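Local coordinates for IPT/TIG domain-containing protein BACOVA_02650 (Bacteroides ovatus, PDB 5E7H), which binds polysaccharide at the cell surface and probably mediates xyloglucan binding before its transport into the periplasm for degradation, at residues S98-D103 and Y140-W145; N92-G97 and N119-G124. All coordinates share one frame; numbering follows the deposited sequence.

Contact 1: residues S98-D103 and Y140-W145; sequences SHVWGD and YSNAQW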
ATOM      1  N   SER A  98       3.341  15.257   5.610  1.00 19.30           N
ATOM      2  CA  SER A  98       2.214  16.009   6.143  1.00 20.22           C
ATOM      3  C   SER A  98       1.319  16.543   5.044  1.00 20.92           C
ATOM      4  O   SER A  98       1.756  16.852   3.941  1.00 24.71           O
ATOM      5  CB  SER A  98       2.705  17.161   7.009  1.00 27.35           C
ATOM      6  OG  SER A  98       3.528  18.040   6.281  1.00 31.36           O
ATOM      7  N   HIS A  99       0.050  16.649   5.375  1.00 20.80           N
ATOM      8  CA  HIS A  99      -0.920  17.335   4.549  1.00 17.85           C
ATOM      9  C   HIS A  99      -0.703  18.846   4.587  1.00 19.63           C
ATOM     10  O   HIS A  99      -0.494  19.415   5.658  1.00 21.93           O
ATOM     11  CB  HIS A  99      -2.320  16.991   5.059  1.00 17.99           C
ATOM     12  CG  HIS A  99      -3.417  17.743   4.391  1.00 19.96           C
ATOM     13  ND1 HIS A  99      -3.938  17.375   3.169  1.00 17.94           N
ATOM     14  CD2 HIS A  99      -4.139  18.809   4.805  1.00 21.24           C
ATOM     15  CE1 HIS A  99      -4.912  18.209   2.846  1.00 17.71           C
ATOM     16  NE2 HIS A  99      -5.059  19.083   3.827  1.00 22.53           N
ATOM     17  N   VAL A 100      -0.735  19.502   3.428  1.00 18.22           N
ATOM     18  CA  VAL A 100      -0.640  20.958   3.374  1.00 17.49           C
ATOM     19  C   VAL A 100      -2.006  21.609   3.136  1.00 21.30           C
ATOM     20  O   VAL A 100      -2.420  22.486   3.898  1.00 23.19           O
ATOM     21  CB  VAL A 100       0.337  21.423   2.270  1.00 19.45           C
ATOM     22  CG1 VAL A 100       0.547  22.948   2.316  1.00 23.98           C
ATOM     23  CG2 VAL A 100       1.667  20.679   2.418  1.00 21.19           C
ATOM     24  N   TRP A 101      -2.695  21.192   2.079  1.00 18.61           N
ATOM     25  CA  TRP A 101      -3.995  21.781   1.731  1.00 19.77           C
ATOM     26  C   TRP A 101      -4.796  20.808   0.864  1.00 17.52           C
ATOM     27  O   TRP A 101      -4.247  19.875   0.288  1.00 17.00           O
ATOM     28  CB  TRP A 101      -3.838  23.147   1.029  1.00 20.91           C
ATOM     29  CG  TRP A 101      -3.167  23.127  -0.314  1.00 20.93           C
ATOM     30  CD1 TRP A 101      -1.853  23.396  -0.571  1.00 21.00           C
ATOM     31  CD2 TRP A 101      -3.765  22.825  -1.588  1.00 19.91           C
ATOM     32  NE1 TRP A 101      -1.596  23.280  -1.914  1.00 24.07           N
ATOM     33  CE2 TRP A 101      -2.751  22.930  -2.559  1.00 21.43           C
ATOM     34  CE3 TRP A 101      -5.058  22.478  -1.996  1.00 23.38           C
ATOM     35  CZ2 TRP A 101      -2.984  22.697  -3.913  1.00 25.40           C
ATOM     36  CZ3 TRP A 101      -5.287  22.259  -3.341  1.00 27.57           C
ATOM     37  CH2 TRP A 101      -4.257  22.351  -4.278  1.00 28.08           C
ATOM     38  N   GLY A 102      -6.105  21.038   0.816  1.00 20.63           N
ATOM     39  CA  GLY A 102      -6.994  20.223   0.020  1.00 19.64           C
ATOM     40  C   GLY A 102      -8.295  19.927   0.731  1.00 20.66           C
ATOM     41  O   GLY A 102      -8.385  19.967   1.965  1.00 23.24           O
ATOM     42  N   ASP A 103      -9.322  19.659  -0.068  1.00 17.41           N
ATOM     43  CA  ASP A 103     -10.629  19.231   0.435  1.00 17.86           C
ATOM     44  C   ASP A 103     -10.597  17.718   0.577  1.00 18.27           C
ATOM     45  O   ASP A 103     -10.676  16.999  -0.410  1.00 17.46           O
ATOM     46  CB  ASP A 103     -11.722  19.682  -0.535  1.00 19.12           C
ATOM     47  CG  ASP A 103     -13.130  19.402  -0.030  1.00 26.28           C
ATOM     48  OD1 ASP A 103     -13.292  18.791   1.043  1.00 25.86           O
ATOM     49  OD2 ASP A 103     -14.074  19.800  -0.737  1.00 28.97           O
ATOM     50  N   TYR A 140      -2.896  17.894  -1.200  1.00 16.57           N
ATOM     51  CA  TYR A 140      -1.548  18.332  -1.550  1.00 17.35           C
ATOM     52  C   TYR A 140      -0.723  18.148  -0.291  1.00 17.70           C
ATOM     53  O   TYR A 140      -0.974  18.814   0.715  1.00 17.00           O
ATOM     54  CB  TYR A 140      -1.555  19.788  -2.019  1.00 17.98           C
ATOM     55  CG  TYR A 140      -0.220  20.315  -2.524  1.00 19.23           C
ATOM     56  CD1 TYR A 140       0.853  20.479  -1.663  1.00 21.06           C
ATOM     57  CD2 TYR A 140      -0.073  20.699  -3.847  1.00 21.99           C
ATOM     58  CE1 TYR A 140       2.069  20.983  -2.126  1.00 24.08           C
ATOM     59  CE2 TYR A 140       1.135  21.209  -4.310  1.00 21.82           C
ATOM     60  CZ  TYR A 140       2.182  21.344  -3.440  1.00 22.31           C
ATOM     61  OH  TYR A 140       3.396  21.844  -3.893  1.00 28.53           O
ATOM     62  N   SER A 141       0.246  17.238  -0.343  1.00 16.54           N
ATOM     63  CA  SER A 141       1.047  16.898   0.827  1.00 17.32           C
ATOM     64  C   SER A 141       2.531  17.106   0.584  1.00 18.22           C
ATOM     65  O   SER A 141       2.962  17.314  -0.548  1.00 19.11           O
ATOM     66  CB  SER A 141       0.799  15.430   1.237  1.00 17.42           C
ATOM     67  OG  SER A 141      -0.515  15.239   1.722  1.00 18.82           O
ATOM     68  N   ASN A 142       3.295  17.087   1.673  1.00 18.33           N
ATOM     69  CA  ASN A 142       4.751  17.085   1.634  1.00 17.42           C
ATOM     70  C   ASN A 142       5.202  15.699   2.042  1.00 16.54           C
ATOM     71  O   ASN A 142       4.809  15.189   3.092  1.00 17.98           O
ATOM     72  CB  ASN A 142       5.353  18.132   2.569  1.00 23.51           C
ATOM     73  CG  ASN A 142       5.425  19.511   1.935  1.00 30.74           C
ATOM     74  OD1 ASN A 142       5.852  19.667   0.792  1.00 40.57           O
ATOM     75  ND2 ASN A 142       5.004  20.504   2.673  1.00 33.00           N
ATOM     76  N   ALA A 143       5.968  15.069   1.166  1.00 13.58           N
ATOM     77  CA  ALA A 143       6.538  13.769   1.420  1.00 14.07           C
ATOM     78  C   ALA A 143       7.874  13.925   2.116  1.00 15.16           C
ATOM     79  O   ALA A 143       8.541  14.959   2.011  1.00 18.39           O
ATOM     80  CB  ALA A 143       6.710  13.033   0.124  1.00 14.86           C
ATOM     81  N   GLN A 144       8.280  12.871   2.806  1.00 12.95           N
ATOM     82  CA  GLN A 144       9.653  12.705   3.260  1.00 13.76           C
ATOM     83  C   GLN A 144      10.272  11.640   2.383  1.00 13.05           C
ATOM     84  O   GLN A 144       9.993  10.454   2.552  1.00 13.79           O
ATOM     85  CB  GLN A 144       9.687  12.307   4.730  1.00 17.36           C
ATOM     86  CG  GLN A 144      11.077  12.113   5.282  1.00 21.76           C
ATOM     87  CD  GLN A 144      11.057  11.640   6.719  1.00 33.07           C
ATOM     88  OE1 GLN A 144      11.773  10.707   7.085  1.00 42.30           O
ATOM     89  NE2 GLN A 144      10.227  12.275   7.542  1.00 28.80           N
ATOM     90  N   TRP A 145      11.049  12.048   1.375  1.00 13.29           N
ATOM     91  CA  TRP A 145      11.541  11.055   0.412  1.00 13.71           C
ATOM     92  C   TRP A 145      12.469  10.077   1.121  1.00 13.57           C
ATOM     93  O   TRP A 145      13.102  10.410   2.122  1.00 15.05           O
ATOM     94  CB  TRP A 145      12.255  11.728  -0.774  1.00 13.60           C
ATOM     95  CG  TRP A 145      11.403  12.743  -1.524  1.00 12.71           C
ATOM     96  CD1 TRP A 145      11.734  14.042  -1.741  1.00 15.18           C
ATOM     97  CD2 TRP A 145      10.106  12.556  -2.131  1.00 11.42           C
ATOM     98  NE1 TRP A 145      10.743  14.681  -2.440  1.00 15.98           N
ATOM     99  CE2 TRP A 145       9.731  13.800  -2.693  1.00 13.99           C
ATOM    100  CE3 TRP A 145       9.233  11.470  -2.280  1.00 12.68           C
ATOM    101  CZ2 TRP A 145       8.517  13.988  -3.361  1.00 14.72           C
ATOM    102  CZ3 TRP A 145       8.029  11.662  -2.945  1.00 13.48           C
ATOM    103  CH2 TRP A 145       7.682  12.922  -3.475  1.00 13.89           C
TER
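W101 and Y140 meet across a classic beta bulge, where strand 98-101, an outermost strand of an antiparallel five-stranded sheet in the xyloglucan-binding domain, pairs with the end of strand 133-142. V100 and W101 both lie opposite Y140, and the carbonyl O of Y140 accepts two bonds, from V100 N at 2.8 Å and from W101 N at 3.2 Å. Y140 N returns a bond to W101 O. Beyond the bulge the regular pairing resumes, with S98 and N142 as a hydrogen-bonded pair and H99 facing S141 as a non-hydrogen-bonded one.

Followed outward, Y140 first sets its CB over a face of the W101 indole, 3.5 Å from the centroid of the five-membered ring and 18° off its normal, a CH-pi contact. CG is anti to the backbone N (chi1 -175°) and lies 3.3 Å from W101 NE1, which sits above the phenol ring toward its rim. Of the next atoms, CD1 lies nearer W101 NE1 than V100 CB, which it meets at 4.1 Å, while CD2 touches W101 CZ2. The five-membered ring of W101 and the phenol ring are inclined at only 21°, but offset so far that little of one lies over the other. At the tip, OH is hydrogen-bonded to E183, and H233 also meets the ring. On the same face of the sheet, N142 hydrogen-bonds T232 through OD1, and its ND2 lies 3.4 Å from V100 CG2.

Contact 2: residues N92-G97 and N119-G124; sequences NYDGIG and NGTCLG. With NA (sodium ion), chain I; FMT (formic acid), chain F.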
ATOM      1  N   ASN A  92       2.694   9.106   5.855  1.00 12.11           N
ATOM      2  CA  ASN A  92       1.689   8.356   6.634  1.00 12.48           C
ATOM      3  C   ASN A  92       0.753   9.230   7.470  1.00 16.50           C
ATOM      4  O   ASN A  92      -0.113   8.683   8.148  1.00 17.11           O
ATOM      5  CB  ASN A  92       2.373   7.310   7.538  1.00 13.67           C
ATOM      6  CG  ASN A  92       3.227   7.916   8.622  1.00 14.31           C
ATOM      7  OD1 ASN A  92       3.158   9.101   8.926  1.00 15.20           O
ATOM      8  ND2 ASN A  92       4.019   7.065   9.269  1.00 19.22           N
ATOM      9  N   TYR A  93       0.919  10.545   7.391  1.00 17.07           N
ATOM     10  CA  TYR A  93       0.058  11.514   8.093  1.00 19.33           C
ATOM     11  C   TYR A  93       0.144  11.366   9.616  1.00 26.07           C
ATOM     12  O   TYR A  93      -0.716  11.886  10.361  1.00 27.14           O
ATOM     13  CB  TYR A  93      -1.383  11.378   7.603  1.00 20.59           C
ATOM     14  CG  TYR A  93      -1.531  11.711   6.127  1.00 17.09           C
ATOM     15  CD1 TYR A  93      -1.382  13.023   5.682  1.00 22.06           C
ATOM     16  CD2 TYR A  93      -1.839  10.738   5.210  1.00 28.34           C
ATOM     17  CE1 TYR A  93      -1.519  13.353   4.340  1.00 23.28           C
ATOM     18  CE2 TYR A  93      -1.957  11.048   3.841  1.00 20.67           C
ATOM     19  CZ  TYR A  93      -1.817  12.364   3.426  1.00 19.20           C
ATOM     20  OH  TYR A  93      -1.974  12.691   2.087  1.00 24.43           O
ATOM     21  N   ASP A  94       1.195  10.700  10.084  1.00 18.27           N
ATOM     22  CA  ASP A  94       1.471  10.554  11.523  1.00 20.72           C
ATOM     23  C   ASP A  94       2.929  10.763  11.845  1.00 30.08           C
ATOM     24  O   ASP A  94       3.544   9.975  12.557  1.00 34.61           O
ATOM     25  CB  ASP A  94       1.094   9.188  12.013  1.00 22.15           C
ATOM     26  CG  ASP A  94      -0.389   9.055  12.265  1.00 21.28           C
ATOM     27  OD1 ASP A  94      -1.026  10.017  12.759  1.00 29.01           O
ATOM     28  OD2 ASP A  94      -0.849   7.988  11.951  1.00 23.91           O
ATOM     29  N   GLY A  95       3.481  11.838  11.351  1.00 29.28           N
ATOM     30  CA  GLY A  95       4.889  12.074  11.609  1.00 26.21           C
ATOM     31  C   GLY A  95       5.833  11.767  10.465  1.00 23.85           C
ATOM     32  O   GLY A  95       6.969  12.217  10.532  1.00 23.49           O
ATOM     33  N   ILE A  96       5.404  11.025   9.443  1.00 16.61           N
ATOM     34  CA  ILE A  96       6.179  11.009   8.197  1.00 14.13           C
ATOM     35  C   ILE A  96       5.384  11.749   7.122  1.00 17.24           C
ATOM     36  O   ILE A  96       4.320  11.311   6.696  1.00 16.17           O
ATOM     37  CB  ILE A  96       6.512   9.593   7.709  1.00 15.23           C
ATOM     38  CG1 ILE A  96       7.281   8.830   8.789  1.00 20.32           C
ATOM     39  CG2 ILE A  96       7.323   9.651   6.409  1.00 17.18           C
ATOM     40  CD1 ILE A  96       7.531   7.384   8.454  1.00 26.22           C
ATOM     41  N   GLY A  97       5.909  12.888   6.693  1.00 17.50           N
ATOM     42  CA  GLY A  97       5.189  13.708   5.745  1.00 17.53           C
ATOM     43  C   GLY A  97       4.042  14.454   6.400  1.00 20.62           C
ATOM     44  O   GLY A  97       3.770  14.327   7.611  1.00 22.63           O
ATOM     45  N   ASN A 119      -3.653   1.959  10.688  1.00 16.22           N
ATOM     46  CA  ASN A 119      -2.408   2.216  11.382  1.00 17.59           C
ATOM     47  C   ASN A 119      -2.376   3.723  11.615  1.00 17.13           C
ATOM     48  O   ASN A 119      -1.864   4.481  10.786  1.00 21.04           O
ATOM     49  CB  ASN A 119      -1.208   1.744  10.555  1.00 17.24           C
ATOM     50  CG  ASN A 119      -0.973   0.231  10.620  1.00 21.33           C
ATOM     51  OD1 ASN A 119      -1.765  -0.546  11.171  1.00 21.80           O
ATOM     52  ND2 ASN A 119       0.168  -0.187  10.076  1.00 21.09           N
ATOM     53  N   GLY A 120      -2.994   4.168  12.702  1.00 17.20           N
ATOM     54  CA  GLY A 120      -3.109   5.587  12.972  1.00 16.92           C
ATOM     55  C   GLY A 120      -3.971   6.304  11.959  1.00 16.07           C
ATOM     56  O   GLY A 120      -5.009   5.811  11.542  1.00 18.01           O
ATOM     57  N   THR A 121      -3.540   7.504  11.601  1.00 16.07           N
ATOM     58  CA  THR A 121      -4.296   8.378  10.712  1.00 14.95           C
ATOM     59  C   THR A 121      -4.176   7.968   9.255  1.00 15.56           C
ATOM     60  O   THR A 121      -3.090   7.697   8.774  1.00 15.40           O
ATOM     61  CB  THR A 121      -3.799   9.802  10.857  1.00 16.15           C
ATOM     62  OG1 THR A 121      -3.858  10.180  12.231  1.00 19.75           O
ATOM     63  CG2 THR A 121      -4.655  10.762  10.041  1.00 19.48           C
ATOM     64  N   CYS A 122      -5.291   7.968   8.531  1.00 14.39           N
ATOM     65  CA  CYS A 122      -5.277   7.747   7.093  1.00 14.40           C
ATOM     66  C   CYS A 122      -6.027   8.872   6.393  1.00 12.68           C
ATOM     67  O   CYS A 122      -6.828   9.585   7.006  1.00 14.33           O
ATOM     68  CB  CYS A 122      -5.860   6.382   6.718  1.00 18.96           C
ATOM     69  SG  CYS A 122      -7.570   6.090   7.158  1.00 19.58           S
ATOM     70  N   LEU A 123      -5.723   9.031   5.108  1.00 13.71           N
ATOM     71  CA  LEU A 123      -6.380   9.998   4.226  1.00 13.34           C
ATOM     72  C   LEU A 123      -7.704   9.447   3.748  1.00 14.50           C
ATOM     73  O   LEU A 123      -7.762   8.305   3.310  1.00 15.00           O
ATOM     74  CB  LEU A 123      -5.485  10.284   3.013  1.00 14.21           C
ATOM     75  CG  LEU A 123      -6.112  11.033   1.824  1.00 14.20           C
ATOM     76  CD1 LEU A 123      -6.458  12.452   2.218  1.00 15.19           C
ATOM     77  CD2 LEU A 123      -5.194  11.009   0.626  1.00 15.92           C
ATOM     78  N   GLY A 124      -8.747  10.257   3.836  1.00 13.67           N
ATOM     79  CA  GLY A 124     -10.039   9.897   3.284  1.00 16.03           C
ATOM     80  C   GLY A 124     -10.430  10.806   2.143  1.00 15.73           C
ATOM     81  O   GLY A 124     -10.350  12.037   2.244  1.00 17.54           O
TER
HETATM   82 NA    NA I 508      -1.035   6.259   9.138  1.00 24.60          NA
HETATM   83  C   FMT F 505       5.265   6.522  12.491  1.00 53.99           C
HETATM   84  O1  FMT F 505       4.248   5.885  12.887  1.00 55.90           O
HETATM   85  O2  FMT F 505       5.152   7.723  12.125  1.00 36.34           O
HETATM   86  O   HOH W   1       0.818   4.411   9.280  1.00 27.70           O
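D94 and T121 join the loop after strand 89-91 to strand 121-126 beside a sodium site of the beta-rich xyloglucan-binding domain. The two side chains cross obliquely, and the carboxylate of D94 grips T121 twice. OD2 takes the backbone N of T121 at 2.8 Å with its syn lone pair, while OD1 accepts from T121 OG1, also on the syn side and 22° out of the carboxylate plane. OG1 stands beside the backbone N of T121 (chi1 -54°), so both donors turn to the same carboxylate. CG2 of T121 lies 4.1 Å from Y93 CB.

Next to this pair, the Y93 side chain runs aslant over L123: CE2 packs on L123 CB at 3.7 Å, and CD2 of L123 reaches the phenol OH, itself hydrogen-bonded to S141.

N92 shapes the loop from within. Its OD1 accepts from D94 N, forming an Asx turn, and from I96 N, the two donors arriving from opposite faces of the amide plane. This double hold should fix the amide's rotation, and its ND2 gives a bond to a formic acid molecule, probably from the crystallisation liquor. The carbonyl oxygens of N92 and T121 approach to 3.2 Å because both bind the sodium ion. N119 O, D253 and a water complete the ligands, with T121 O at 2.5 Å from the metal.

Overall arrangement
Both contacts belong to the xyloglucan-binding domain, which follows the IPT/TIG domain in this chain, and their centres lie 10 Å apart. Their segments alternate in sequence: 92-97 runs directly into 98-103, then come 119-124 and 140-145. Contact 2 joins the loop after strand 89-91 to strand 121-126 of the seven-stranded sheet, whereas contact 1 lies at one margin of the five-stranded sheet, so the loop 92-97 carries the chain from strand 89-91 of the first sheet to strand 98-101 of the second. Y93 OH and S141 OG, 3.0 Å apart in a probable hydrogen bond, and H99 packed on Y93 connect the contacts directly, tying the sodium-bound loop to the bulged edge strand.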